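Long-range contacts in (S)-ureidoglycine aminohydrolase cupin domain-containing protein (Pseudomonas syringae pv. tomato, PDB 3MYX), which is of unknown function but is built of cupin beta-barrel domains and may be related to the (S)-ureidoglycine aminohydrolases: residues P5-L10 and D213-A218; T66-M71 and G90-I95; S120-S125 and E161-T166; T137-P142 and C154-L159; T175-I180 and W225-Y230. All coordinates share one frame; numbering follows the deposited sequence.

Interaction 1 (P5-L10 and D213-A218)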
# COMPACT_ATOMS: atom_id res chain seq x y z
N PRO A 5 13.68 -0.35 10.98
CA PRO A 5 12.78 -0.08 9.84
C PRO A 5 13.52 -0.16 8.52
O PRO A 5 14.63 0.36 8.39
CB PRO A 5 12.28 1.35 10.11
CG PRO A 5 13.26 1.95 11.03
CD PRO A 5 13.77 0.81 11.88
N THR A 6 12.91 -0.80 7.53
CA THR A 6 13.55 -0.95 6.24
C THR A 6 12.52 -0.84 5.10
O THR A 6 11.32 -0.59 5.34
CB THR A 6 14.33 -2.28 6.16
OG1 THR A 6 15.27 -2.24 5.06
CG2 THR A 6 13.40 -3.47 6.05
N VAL A 7 13.05 -0.98 3.89
CA VAL A 7 12.28 -0.99 2.66
C VAL A 7 12.08 -2.44 2.27
O VAL A 7 13.05 -3.22 2.18
CB VAL A 7 13.04 -0.22 1.55
CG1 VAL A 7 12.31 -0.31 0.22
CG2 VAL A 7 13.29 1.24 1.97
N LEU A 8 10.83 -2.81 2.05
CA LEU A 8 10.44 -4.20 1.81
C LEU A 8 9.62 -4.35 0.54
O LEU A 8 8.53 -3.80 0.43
CB LEU A 8 9.62 -4.72 2.99
CG LEU A 8 10.34 -4.69 4.34
CD1 LEU A 8 9.39 -4.94 5.49
CD2 LEU A 8 11.52 -5.70 4.33
N LEU A 9 10.16 -5.09 -0.42
CA LEU A 9 9.42 -5.43 -1.63
C LEU A 9 8.37 -6.48 -1.23
O LEU A 9 8.72 -7.54 -0.71
CB LEU A 9 10.36 -5.94 -2.74
CG LEU A 9 10.00 -5.69 -4.21
CD1 LEU A 9 8.59 -6.11 -4.53
CD2 LEU A 9 10.21 -4.24 -4.64
N LEU A 10 7.09 -6.17 -1.43
CA LEU A 10 6.00 -7.07 -1.04
C LEU A 10 5.64 -8.05 -2.16
O LEU A 10 5.41 -9.23 -1.91
CB LEU A 10 4.75 -6.29 -0.60
CG LEU A 10 4.94 -5.31 0.56
CD1 LEU A 10 3.58 -4.74 0.95
CD2 LEU A 10 5.62 -5.98 1.77
N ASP A 213 4.88 -3.52 -9.38
CA ASP A 213 5.42 -4.01 -8.09
C ASP A 213 4.83 -3.21 -6.94
O ASP A 213 4.51 -2.03 -7.09
CB ASP A 213 6.94 -3.82 -8.00
CG ASP A 213 7.73 -4.61 -9.01
OD1 ASP A 213 7.20 -5.48 -9.74
OD2 ASP A 213 8.95 -4.35 -9.06
N THR A 214 4.73 -3.85 -5.78
CA THR A 214 4.35 -3.18 -4.54
C THR A 214 5.51 -3.24 -3.55
O THR A 214 6.09 -4.31 -3.31
CB THR A 214 3.12 -3.82 -3.90
OG1 THR A 214 2.04 -3.76 -4.82
CG2 THR A 214 2.76 -3.11 -2.61
N VAL A 215 5.83 -2.09 -2.96
CA VAL A 215 6.87 -1.94 -1.97
C VAL A 215 6.30 -1.23 -0.74
O VAL A 215 5.38 -0.40 -0.86
CB VAL A 215 8.10 -1.15 -2.54
CG1 VAL A 215 7.73 0.28 -2.94
CG2 VAL A 215 9.30 -1.16 -1.59
N PHE A 216 6.84 -1.54 0.43
CA PHE A 216 6.49 -0.87 1.68
C PHE A 216 7.74 -0.25 2.27
O PHE A 216 8.77 -0.92 2.41
CB PHE A 216 5.85 -1.83 2.69
CG PHE A 216 5.47 -1.16 3.99
CD1 PHE A 216 4.34 -0.36 4.07
CD2 PHE A 216 6.28 -1.29 5.10
CE1 PHE A 216 4.03 0.27 5.25
CE2 PHE A 216 5.96 -0.67 6.28
CZ PHE A 216 4.86 0.11 6.36
N VAL A 217 7.65 1.04 2.59
CA VAL A 217 8.73 1.76 3.24
C VAL A 217 8.29 2.12 4.65
O VAL A 217 7.39 2.93 4.85
CB VAL A 217 9.13 3.03 2.47
CG1 VAL A 217 10.34 3.68 3.14
CG2 VAL A 217 9.44 2.71 1.00
N ALA A 218 8.89 1.49 5.65
CA ALA A 218 8.53 1.77 7.03
C ALA A 218 8.99 3.16 7.45
O ALA A 218 10.03 3.65 7.01
CB ALA A 218 9.16 0.71 7.96

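Interaction 2 (T66-M71 and G90-I95)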
# COMPACT_ATOMS: atom_id res chain seq x y z
N THR A 66 -8.55 -0.41 9.29
CA THR A 66 -8.61 0.25 7.98
C THR A 66 -7.60 -0.48 7.12
O THR A 66 -6.45 -0.58 7.48
CB THR A 66 -8.25 1.73 8.04
OG1 THR A 66 -9.12 2.36 8.99
CG2 THR A 66 -8.39 2.37 6.68
N GLU A 67 -8.02 -1.01 5.98
CA GLU A 67 -7.12 -1.86 5.17
C GLU A 67 -7.25 -1.59 3.67
O GLU A 67 -8.34 -1.58 3.11
CB GLU A 67 -7.34 -3.34 5.49
CG GLU A 67 -6.33 -4.26 4.80
CD GLU A 67 -6.28 -5.68 5.37
OE1 GLU A 67 -6.84 -5.97 6.47
OE2 GLU A 67 -5.59 -6.50 4.73
N MSE A 68 -6.10 -1.35 3.05
CA MSE A 68 -5.98 -1.18 1.61
C MSE A 68 -5.51 -2.46 0.99
O MSE A 68 -4.57 -3.09 1.50
CB MSE A 68 -4.96 -0.10 1.28
CG MSE A 68 -4.73 0.06 -0.21
SE MSE A 68 -3.26 1.23 -0.44
CE MSE A 68 -3.49 1.64 -2.29
N LEU A 69 -6.15 -2.84 -0.12
CA LEU A 69 -5.80 -4.04 -0.91
C LEU A 69 -5.35 -3.61 -2.29
O LEU A 69 -5.98 -2.76 -2.90
CB LEU A 69 -7.04 -4.95 -1.12
CG LEU A 69 -7.76 -5.62 0.05
CD1 LEU A 69 -8.58 -4.60 0.85
CD2 LEU A 69 -8.61 -6.77 -0.43
N VAL A 70 -4.26 -4.20 -2.78
CA VAL A 70 -3.75 -4.01 -4.12
C VAL A 70 -3.61 -5.39 -4.77
O VAL A 70 -2.79 -6.20 -4.31
CB VAL A 70 -2.34 -3.35 -4.05
CG1 VAL A 70 -1.76 -3.18 -5.44
CG2 VAL A 70 -2.41 -2.01 -3.35
N MSE A 71 -4.39 -5.70 -5.80
CA MSE A 71 -4.43 -7.05 -6.38
C MSE A 71 -3.19 -7.36 -7.20
O MSE A 71 -2.78 -6.56 -8.05
CB MSE A 71 -5.63 -7.19 -7.31
CG MSE A 71 -6.96 -7.05 -6.66
SE MSE A 71 -7.28 -8.34 -5.26
CE MSE A 71 -6.66 -9.95 -6.14
N GLY A 90 -3.80 -5.29 -10.50
CA GLY A 90 -3.51 -3.88 -10.70
C GLY A 90 -4.53 -2.90 -10.15
O GLY A 90 -4.33 -1.69 -10.25
N GLU A 91 -5.61 -3.42 -9.58
CA GLU A 91 -6.68 -2.60 -9.05
C GLU A 91 -6.64 -2.64 -7.54
O GLU A 91 -6.14 -3.59 -6.95
CB GLU A 91 -8.04 -3.07 -9.58
CG GLU A 91 -8.13 -2.96 -11.09
CD GLU A 91 -9.46 -3.35 -11.68
OE1 GLU A 91 -10.18 -4.20 -11.12
OE2 GLU A 91 -9.79 -2.78 -12.75
N SER A 92 -7.16 -1.57 -6.93
CA SER A 92 -7.05 -1.37 -5.50
C SER A 92 -8.34 -0.80 -4.91
O SER A 92 -9.13 -0.14 -5.60
CB SER A 92 -5.87 -0.42 -5.24
OG SER A 92 -5.66 -0.21 -3.85
N ALA A 93 -8.56 -1.09 -3.63
CA ALA A 93 -9.67 -0.55 -2.88
C ALA A 93 -9.28 -0.46 -1.42
O ALA A 93 -8.30 -1.06 -0.97
CB ALA A 93 -10.93 -1.40 -3.03
N VAL A 94 -10.11 0.28 -0.67
CA VAL A 94 -9.94 0.43 0.77
C VAL A 94 -11.20 -0.08 1.48
O VAL A 94 -12.32 0.22 1.05
CB VAL A 94 -9.76 1.92 1.17
CG1 VAL A 94 -9.50 2.03 2.68
CG2 VAL A 94 -8.66 2.53 0.35
N ILE A 95 -11.01 -0.88 2.52
CA ILE A 95 -12.07 -1.25 3.46
C ILE A 95 -11.91 -0.36 4.69
O ILE A 95 -10.88 -0.43 5.37
CB ILE A 95 -11.97 -2.73 3.88
CG1 ILE A 95 -12.02 -3.65 2.65
CG2 ILE A 95 -13.07 -3.07 4.86
CD1 ILE A 95 -11.74 -5.13 2.94

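Interaction 3 (S120-S125 and E161-T166). With EDO (1,2-ethanediol), chain E.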
# COMPACT_ATOMS: atom_id res chain seq x y z
N SER A 120 -7.35 5.46 15.77
CA SER A 120 -6.98 6.75 16.38
C SER A 120 -8.03 7.84 16.19
O SER A 120 -7.77 9.04 16.37
CB SER A 120 -5.63 7.20 15.83
OG SER A 120 -5.75 7.58 14.48
N GLY A 121 -9.24 7.44 15.88
CA GLY A 121 -10.36 8.34 15.74
C GLY A 121 -11.52 7.50 15.26
O GLY A 121 -11.44 6.27 15.23
N PRO A 122 -12.62 8.15 14.87
CA PRO A 122 -13.85 7.42 14.59
C PRO A 122 -13.83 6.68 13.23
O PRO A 122 -13.16 7.09 12.28
CB PRO A 122 -14.91 8.52 14.62
CG PRO A 122 -14.19 9.71 14.14
CD PRO A 122 -12.83 9.60 14.74
N ASP A 123 -14.58 5.59 13.16
CA ASP A 123 -14.68 4.79 11.95
C ASP A 123 -15.22 5.61 10.78
O ASP A 123 -16.19 6.35 10.93
CB ASP A 123 -15.68 3.66 12.16
CG ASP A 123 -15.18 2.54 13.05
OD1 ASP A 123 -14.01 2.56 13.48
OD2 ASP A 123 -16.01 1.63 13.31
N LYS A 124 -14.61 5.43 9.62
CA LYS A 124 -15.15 5.88 8.34
C LYS A 124 -15.38 4.63 7.50
O LYS A 124 -14.48 4.15 6.81
CB LYS A 124 -14.18 6.85 7.70
CG LYS A 124 -14.71 7.63 6.56
CD LYS A 124 -13.73 8.84 6.31
CE LYS A 124 -14.22 9.87 5.41
NZ LYS A 124 -13.17 10.82 5.09
N SER A 125 -16.55 4.04 7.69
CA SER A 125 -16.83 2.71 7.18
C SER A 125 -17.34 2.76 5.74
O SER A 125 -17.94 3.73 5.29
CB SER A 125 -17.85 2.02 8.07
OG SER A 125 -19.09 2.70 8.06
N GLU A 161 -9.38 9.58 2.79
CA GLU A 161 -8.75 10.20 3.93
C GLU A 161 -9.42 9.65 5.19
O GLU A 161 -10.56 9.98 5.49
CB GLU A 161 -8.88 11.71 3.86
CG GLU A 161 -8.15 12.30 2.67
CD GLU A 161 -8.31 13.82 2.57
OE1 GLU A 161 -9.37 14.35 2.95
OE2 GLU A 161 -7.37 14.47 2.09
N ASP A 162 -8.71 8.81 5.93
CA ASP A 162 -9.30 8.15 7.07
C ASP A 162 -9.54 9.12 8.22
O ASP A 162 -8.79 10.09 8.40
CB ASP A 162 -8.41 7.02 7.55
CG ASP A 162 -9.15 5.92 8.26
OD1 ASP A 162 -10.40 5.97 8.37
OD2 ASP A 162 -8.47 4.96 8.70
N THR A 163 -10.56 8.81 9.02
CA THR A 163 -10.68 9.41 10.34
C THR A 163 -10.37 8.40 11.45
O THR A 163 -10.20 8.82 12.58
CB THR A 163 -12.08 10.02 10.57
OG1 THR A 163 -13.09 9.02 10.35
CG2 THR A 163 -12.30 11.17 9.63
N ALA A 164 -10.26 7.10 11.15
CA ALA A 164 -9.90 6.08 12.15
C ALA A 164 -8.40 5.83 12.24
O ALA A 164 -7.96 4.98 12.99
CB ALA A 164 -10.64 4.77 11.86
N SER A 165 -7.64 6.59 11.45
CA SER A 165 -6.18 6.53 11.42
C SER A 165 -5.73 7.77 10.67
O SER A 165 -6.56 8.52 10.15
CB SER A 165 -5.70 5.29 10.67
OG SER A 165 -5.90 5.42 9.27
N THR A 166 -4.42 7.96 10.56
CA THR A 166 -3.88 9.03 9.73
C THR A 166 -3.66 8.62 8.27
O THR A 166 -3.10 9.38 7.49
CB THR A 166 -2.57 9.57 10.31
OG1 THR A 166 -1.59 8.54 10.29
CG2 THR A 166 -2.76 10.08 11.74
C1 EDO E . -1.86 5.43 11.77
O1 EDO E . -2.90 6.23 12.36
C2 EDO E . -0.52 5.75 12.43
O2 EDO E . -0.28 7.17 12.42
O HOH W 1 -12.23 3.95 8.54
O HOH W 2 -12.19 9.83 2.43

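Interaction 4 (T137-P142 and C154-L159)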
# COMPACT_ATOMS: atom_id res chain seq x y z
N THR A 137 -4.19 16.60 -8.77
CA THR A 137 -3.91 18.03 -8.66
C THR A 137 -2.51 18.23 -8.03
O THR A 137 -2.02 17.35 -7.32
CB THR A 137 -4.96 18.72 -7.80
OG1 THR A 137 -4.98 18.10 -6.52
CG2 THR A 137 -6.35 18.62 -8.46
N PRO A 138 -1.87 19.37 -8.28
CA PRO A 138 -0.51 19.58 -7.75
C PRO A 138 -0.35 19.29 -6.26
O PRO A 138 -1.22 19.63 -5.44
CB PRO A 138 -0.25 21.05 -8.05
CG PRO A 138 -1.00 21.29 -9.30
CD PRO A 138 -2.28 20.48 -9.17
N SER A 139 0.76 18.63 -5.94
CA SER A 139 1.09 18.25 -4.57
C SER A 139 2.54 18.61 -4.27
O SER A 139 3.30 18.98 -5.15
CB SER A 139 0.83 16.76 -4.37
OG SER A 139 1.59 15.97 -5.28
N SER A 140 2.94 18.50 -3.01
CA SER A 140 4.26 18.99 -2.60
C SER A 140 5.40 18.13 -3.12
O SER A 140 5.39 16.91 -2.94
CB SER A 140 4.39 19.02 -1.07
OG SER A 140 3.57 20.01 -0.49
N PRO A 141 6.41 18.77 -3.74
CA PRO A 141 7.65 18.06 -3.99
C PRO A 141 8.40 17.83 -2.68
O PRO A 141 7.97 18.31 -1.62
CB PRO A 141 8.44 18.98 -4.94
CG PRO A 141 7.58 20.16 -5.19
CD PRO A 141 6.46 20.17 -4.21
N PRO A 142 9.51 17.09 -2.72
CA PRO A 142 10.33 16.95 -1.51
C PRO A 142 10.93 18.27 -1.04
O PRO A 142 10.98 19.24 -1.80
CB PRO A 142 11.44 15.98 -1.95
CG PRO A 142 10.87 15.30 -3.20
CD PRO A 142 10.10 16.39 -3.87
N CYS A 154 4.89 17.29 -8.96
CA CYS A 154 4.17 16.16 -8.39
C CYS A 154 2.68 16.50 -8.37
O CYS A 154 2.30 17.66 -8.23
CB CYS A 154 4.60 15.85 -6.96
SG CYS A 154 6.38 15.66 -6.73
N ARG A 155 1.85 15.47 -8.51
CA ARG A 155 0.40 15.60 -8.37
C ARG A 155 -0.13 14.45 -7.54
O ARG A 155 0.45 13.36 -7.54
CB ARG A 155 -0.31 15.63 -9.73
CG ARG A 155 0.16 16.71 -10.70
CD ARG A 155 -0.59 16.65 -11.99
NE ARG A 155 -0.17 15.51 -12.79
CZ ARG A 155 -0.21 15.46 -14.12
NH1 ARG A 155 -0.71 16.47 -14.84
NH2 ARG A 155 0.26 14.40 -14.75
N SER A 156 -1.28 14.65 -6.90
CA SER A 156 -1.93 13.59 -6.15
C SER A 156 -3.42 13.79 -6.10
O SER A 156 -3.96 14.86 -6.40
CB SER A 156 -1.40 13.54 -4.72
OG SER A 156 -1.86 14.65 -4.00
N ASN A 157 -4.09 12.74 -5.65
CA ASN A 157 -5.50 12.78 -5.32
C ASN A 157 -5.68 11.83 -4.14
O ASN A 157 -5.52 10.62 -4.28
CB ASN A 157 -6.36 12.33 -6.51
CG ASN A 157 -7.86 12.42 -6.22
OD1 ASN A 157 -8.28 12.37 -5.08
ND2 ASN A 157 -8.65 12.52 -7.28
N ASN A 158 -5.96 12.41 -2.98
CA ASN A 158 -6.31 11.64 -1.78
C ASN A 158 -7.74 11.14 -1.89
O ASN A 158 -8.67 11.79 -1.45
CB ASN A 158 -6.15 12.50 -0.53
CG ASN A 158 -4.73 12.94 -0.32
OD1 ASN A 158 -3.82 12.12 -0.22
ND2 ASN A 158 -4.52 14.26 -0.24
N LEU A 159 -7.90 9.98 -2.52
CA LEU A 159 -9.21 9.39 -2.76
C LEU A 159 -9.86 8.89 -1.48
O LEU A 159 -11.08 8.75 -1.41
CB LEU A 159 -9.08 8.24 -3.74
CG LEU A 159 -8.67 8.68 -5.15
CD1 LEU A 159 -8.18 7.49 -5.99
CD2 LEU A 159 -9.84 9.40 -5.84
O HOH W 3 -3.03 17.23 -4.45
O HOH W 4 -6.94 16.02 -5.93
O HOH W 5 4.59 19.77 -7.48

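Interaction 5 (T175-I180 and W225-Y230)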
# COMPACT_ATOMS: atom_id res chain seq x y z
N THR A 175 7.17 13.90 -12.22
CA THR A 175 8.27 13.98 -13.16
C THR A 175 9.54 13.44 -12.44
O THR A 175 9.52 13.18 -11.23
CB THR A 175 8.42 15.43 -13.66
OG1 THR A 175 8.74 16.29 -12.57
CG2 THR A 175 7.13 15.93 -14.33
N PRO A 176 10.64 13.23 -13.19
CA PRO A 176 11.81 12.58 -12.60
C PRO A 176 12.47 13.40 -11.52
O PRO A 176 12.50 14.63 -11.59
CB PRO A 176 12.79 12.47 -13.78
CG PRO A 176 11.99 12.66 -14.98
CD PRO A 176 10.80 13.47 -14.64
N TYR A 177 13.01 12.73 -10.52
CA TYR A 177 13.85 13.41 -9.53
C TYR A 177 14.74 12.47 -8.77
O TYR A 177 14.56 11.23 -8.78
CB TYR A 177 13.02 14.23 -8.54
CG TYR A 177 12.14 13.47 -7.58
CD1 TYR A 177 10.87 13.03 -7.96
CD2 TYR A 177 12.56 13.20 -6.29
CE1 TYR A 177 10.04 12.38 -7.07
CE2 TYR A 177 11.74 12.56 -5.39
CZ TYR A 177 10.47 12.15 -5.78
OH TYR A 177 9.63 11.50 -4.92
N GLU A 178 15.72 13.08 -8.10
CA GLU A 178 16.69 12.38 -7.27
C GLU A 178 16.92 13.19 -6.02
O GLU A 178 17.13 14.39 -6.10
CB GLU A 178 18.00 12.18 -8.04
CG GLU A 178 19.06 11.37 -7.27
CD GLU A 178 20.38 11.23 -8.02
OE1 GLU A 178 20.44 11.58 -9.22
OE2 GLU A 178 21.34 10.74 -7.41
N ARG A 179 16.91 12.51 -4.88
CA ARG A 179 17.19 13.14 -3.60
C ARG A 179 18.17 12.28 -2.82
O ARG A 179 18.40 11.11 -3.15
CB ARG A 179 15.90 13.31 -2.80
CG ARG A 179 15.10 12.03 -2.56
CD ARG A 179 14.03 12.23 -1.51
NE ARG A 179 13.30 11.00 -1.21
CZ ARG A 179 13.76 10.00 -0.47
NH1 ARG A 179 14.98 10.04 0.08
NH2 ARG A 179 13.00 8.93 -0.27
N ILE A 180 18.71 12.85 -1.76
CA ILE A 180 19.60 12.11 -0.89
C ILE A 180 18.83 11.14 -0.02
O ILE A 180 17.62 11.24 0.15
CB ILE A 180 20.47 13.05 -0.02
CG1 ILE A 180 19.62 13.81 1.01
CG2 ILE A 180 21.29 13.99 -0.91
CD1 ILE A 180 20.47 14.64 1.99
N TRP A 225 15.70 8.03 -3.07
CA TRP A 225 14.85 7.89 -4.25
C TRP A 225 15.58 8.42 -5.46
O TRP A 225 16.07 9.56 -5.44
CB TRP A 225 13.57 8.70 -4.05
CG TRP A 225 12.69 8.85 -5.27
CD1 TRP A 225 12.97 9.55 -6.41
CD2 TRP A 225 11.37 8.30 -5.47
NE1 TRP A 225 11.93 9.47 -7.29
CE2 TRP A 225 10.93 8.73 -6.74
CE3 TRP A 225 10.51 7.51 -4.70
CZ2 TRP A 225 9.70 8.35 -7.27
CZ3 TRP A 225 9.30 7.14 -5.23
CH2 TRP A 225 8.90 7.57 -6.49
N THR A 226 15.62 7.63 -6.53
CA THR A 226 16.05 8.09 -7.86
C THR A 226 15.09 7.59 -8.91
O THR A 226 14.93 6.38 -9.11
CB THR A 226 17.45 7.58 -8.24
OG1 THR A 226 18.35 7.87 -7.18
CG2 THR A 226 17.93 8.27 -9.53
N SER A 227 14.47 8.52 -9.62
CA SER A 227 13.68 8.20 -10.80
C SER A 227 14.23 9.02 -11.96
O SER A 227 14.52 10.20 -11.82
CB SER A 227 12.19 8.46 -10.58
OG SER A 227 11.93 9.80 -10.21
N THR A 228 14.37 8.37 -13.11
CA THR A 228 14.84 9.05 -14.31
C THR A 228 13.72 9.26 -15.32
O THR A 228 13.95 9.82 -16.38
CB THR A 228 16.01 8.26 -14.95
OG1 THR A 228 15.57 6.94 -15.25
CG2 THR A 228 17.23 8.22 -14.00
N GLY A 229 12.51 8.82 -14.99
CA GLY A 229 11.33 9.01 -15.81
C GLY A 229 10.13 9.27 -14.91
O GLY A 229 10.22 9.20 -13.67
N TYR A 230 9.01 9.57 -15.54
CA TYR A 230 7.73 9.68 -14.89
C TYR A 230 7.39 8.45 -14.07
O TYR A 230 7.62 7.31 -14.50
CB TYR A 230 6.68 9.85 -15.97
CG TYR A 230 5.24 9.90 -15.52
CD1 TYR A 230 4.68 11.08 -15.05
CD2 TYR A 230 4.43 8.79 -15.62
CE1 TYR A 230 3.34 11.13 -14.70
CE2 TYR A 230 3.10 8.84 -15.28
CZ TYR A 230 2.55 10.00 -14.81
OH TYR A 230 1.20 10.04 -14.49

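Interaction 1 (P5-L10 and D213-A218)
Val-7 and Val-215 meet through one methyl each, Val-7 CG1 lying 3.6 Å from Val-215 CG2. Both methyls stand anti to their backbone N (chi1 175° places CG1 of Val-7), and the two side chains cross at a slant. The other branch, Val-7 CG2, runs beside Val-217 CG1 at 4.0 Å, the two valines pointing the same way. These valines share one face of the sheet with Leu-9; Leu-8 and Phe-216 lie on the other, where Leu-10 CD1 approaches Phe-216 CB to 4.1 Å. Branched aliphatic residues suit such buried faces, having no polar group to satisfy. Behind the side chains, Leu-8 N gives to Phe-216 O at 2.8 Å, and Phe-216 N returns a bond of the same length to Leu-8 O. Leu-10 N to Thr-214 O and Ala-218 N to Thr-6 O extend the pairing in both directions. In the next shell, Leu-207 covers Val-7, Leu-9 and Val-215, and the ring of Phe-41 meets that of Phe-216. Thr-214 OG1 is held by His-72 and Asn-191, while Asp-213 takes the N-H of Ala-13 on OD1 and pairs with Arg-12 through OD2. The chain's first strand thus lies at an edge of a sheet otherwise made of late strands, consistent with a bicupin whose N-terminal strand completes the C-terminal barrel.

Interaction 2 (T66-M71 and G90-I95)
The flat peptide carbonyl of Leu-69 receives two donors from the segment 90-95. Ala-93 N lies in the carbonyl plane at 3.2 Å from Leu-69 O, whereas Ser-92 OG, in one of two modelled conformers, stands above that plane and gives a shorter bond of 2.7 Å to the same oxygen. In that conformer chi1 of -178° sets OG anti to the Ser-92 backbone N, and a small hydroxyl can turn back to a neighbouring strand's carbonyl within the buried packing, which would suit serine to the spot. Another carbonyl, that of Met-71, is also met from above its plane, by Gly-90 N at 2.9 Å. Elsewhere the backbone pairs regularly: Glu-67 and Ile-95 exchange two bonds, Leu-69 N reaches Ala-93 O at 2.9 Å, and Met-71 N points straight at Glu-91 O. Glycine fits position 90, where the backbone conformation would press a side chain against the preceding carbonyl. On the sheet face of Leu-69 and Ile-95, their CD1 methyls touch at 3.8 Å as the side chains slant across each other. The carboxylate of Glu-67 is satisfied by Arg-37 and Tyr-63, and Leu-130 packs over Val-94 and Ser-92. Strands 109-116 and 127-130 continue the pairing outward in a curled antiparallel sheet, consistent with the barrel of an N-terminal cupin domain.

Interaction 3 (S120-S125 and E161-T166)
Lys-124 reaches across to the loop 161-166 and crosses Thr-163 at about a right angle. Its CB lies 3.6 Å from Thr-163 OG1 and near Asp-162 OD1. Chi1 of -167° turns CG anti to the backbone N, and the chain then stays extended: CD comes within 3.5 Å of Glu-161 O, CE passes the same oxygen slightly farther off, and NZ ends 2.8 Å from Glu-161 O, in the carbonyl plane. A long lysine suits this span: its methylenes run past the threonine while the ammonium reaches a backbone acceptor. NZ also gives to a water that accepts a hydrogen bond from Glu-161 N. A second water links Lys-124 N to Asp-162 OD1, which closes an Asx turn with Ala-164 N. Thr-163 OG1 donates to Pro-122 O at 2.7 Å, and Ser-120 N to Ala-164 O at 2.9 Å. The other oxygen of Asp-162 is taken by Ser-165 OG and by Thr-66. A 1,2-ethanediol, probably from the crystallisation liquor, accepts from Thr-166 N on O1 and gives through O2 to Thr-166 OG1, which Thr-238 also bonds. Directional polar bonds and bridging waters dominate, implying that hydrogen bonding more than apolar burial joins these two surface loops.

Interaction 4 (T137-P142 and C154-L159)
Ser-139 packs closely against Cys-154 and Ser-156: its CB lies 3.4 Å from Ser-156 OG, and Ser-139 OG is the same distance from Cys-154 CB. With chi1 of 59°, Ser-139 OG sits between its own backbone N and carbonyl carbon, over the neighbouring strand. Small side chains let the strands come together here, and Trp-172 touches both Ser-139 and the buried Cys-154, whose SG has Pro-141 CA at 3.9 Å. The backbone beneath is firmly paired. Thr-137 N gives to Ser-156 O at 2.9 Å with an almost straight bond, Ser-156 N answers to Thr-137 O at 2.8 Å, and Ser-139 N reaches Cys-154 O. Between these bonds Pro-138 and Arg-155 approach to 4.1 Å between their CA atoms, and proline, lacking an N-H, fits a non-hydrogen-bonded position. The hydroxyl of exposed Thr-137 marks the solvent side: one water joins Thr-137 OG1 and Ser-156 OG, another Thr-137 OG1 and Ser-156 O. A further water gives to Ser-139 O and accepts from Cys-154 N. Arg-155 turns away to a salt bridge with Asp-173. With short axes at 114°, strand 137-139 splays from 154-161 as one of the two outermost strands of an antiparallel sheet, consistent with the C-terminal cupin fold.

Interaction 5 (T175-I180 and W225-Y230)
Ser-227 OG is gripped by two N-H groups: Tyr-177 N at 3.1 Å from across the contact and Trp-225 NE1 at 2.9 Å from its own strand. Serine suits the place, since one compact hydroxyl can accept from both. The contact pairs the short strand 177-178 with strand 222-227 of an antiparallel sheet, consistent with the C-terminal cupin barrel. Ser-227 N gives a straight bond of 2.8 Å to Tyr-177 O, and Arg-179 N reaches Trp-225 O. Chi1 of 68° puts Tyr-177 CG between its own N and carbonyl carbon, and the phenol lies over the indole in an offset stack, its ring centre 3.9 Å from that of the five-membered ring and the planes 8° apart. Trp-225 NE1 sits over the middle of the tyrosine ring, while Tyr-177 OH extends above the indole. Two flat rings laid face to face add broad apolar contact to a short, weakly bonded strand pair. Glu-178 runs beside Thr-226, its carboxylate in a salt bridge with Lys-224. The Arg-179 guanidinium, bonded through NH1 to Ile-180 O and Cys-223 O, is turned 33° from the indole plane. Trp-225 N and CB lie over one of its faces; that N, a buried atom with no hydrogen-bond partner, is 3.8 Å from Arg-179 CZ.

How the interactions relate
Interactions 1 and 2 are buried antiparallel strand pairs dominated by regular backbone bonds and aliphatic side chains; they meet where Thr-214 packs on Val-70. Interaction 5 is partly buried and adds an aromatic stack and a doubly gripped serine hydroxyl to its backbone bonds, whereas interactions 3 and 4 lie at the surface, where serine, threonine and water take over. Interactions 1 and 4 hold the two outermost strands of one sheet, 7-11 and 137-139, with nearest atoms about 13 Å apart. Interaction 3 touches interaction 2 through a probable hydrogen bond between Thr-66 and Asp-162, linking a surface loop to a core strand. Interactions 4 and 5 join through Pro-142, which packs on the ring of Tyr-177.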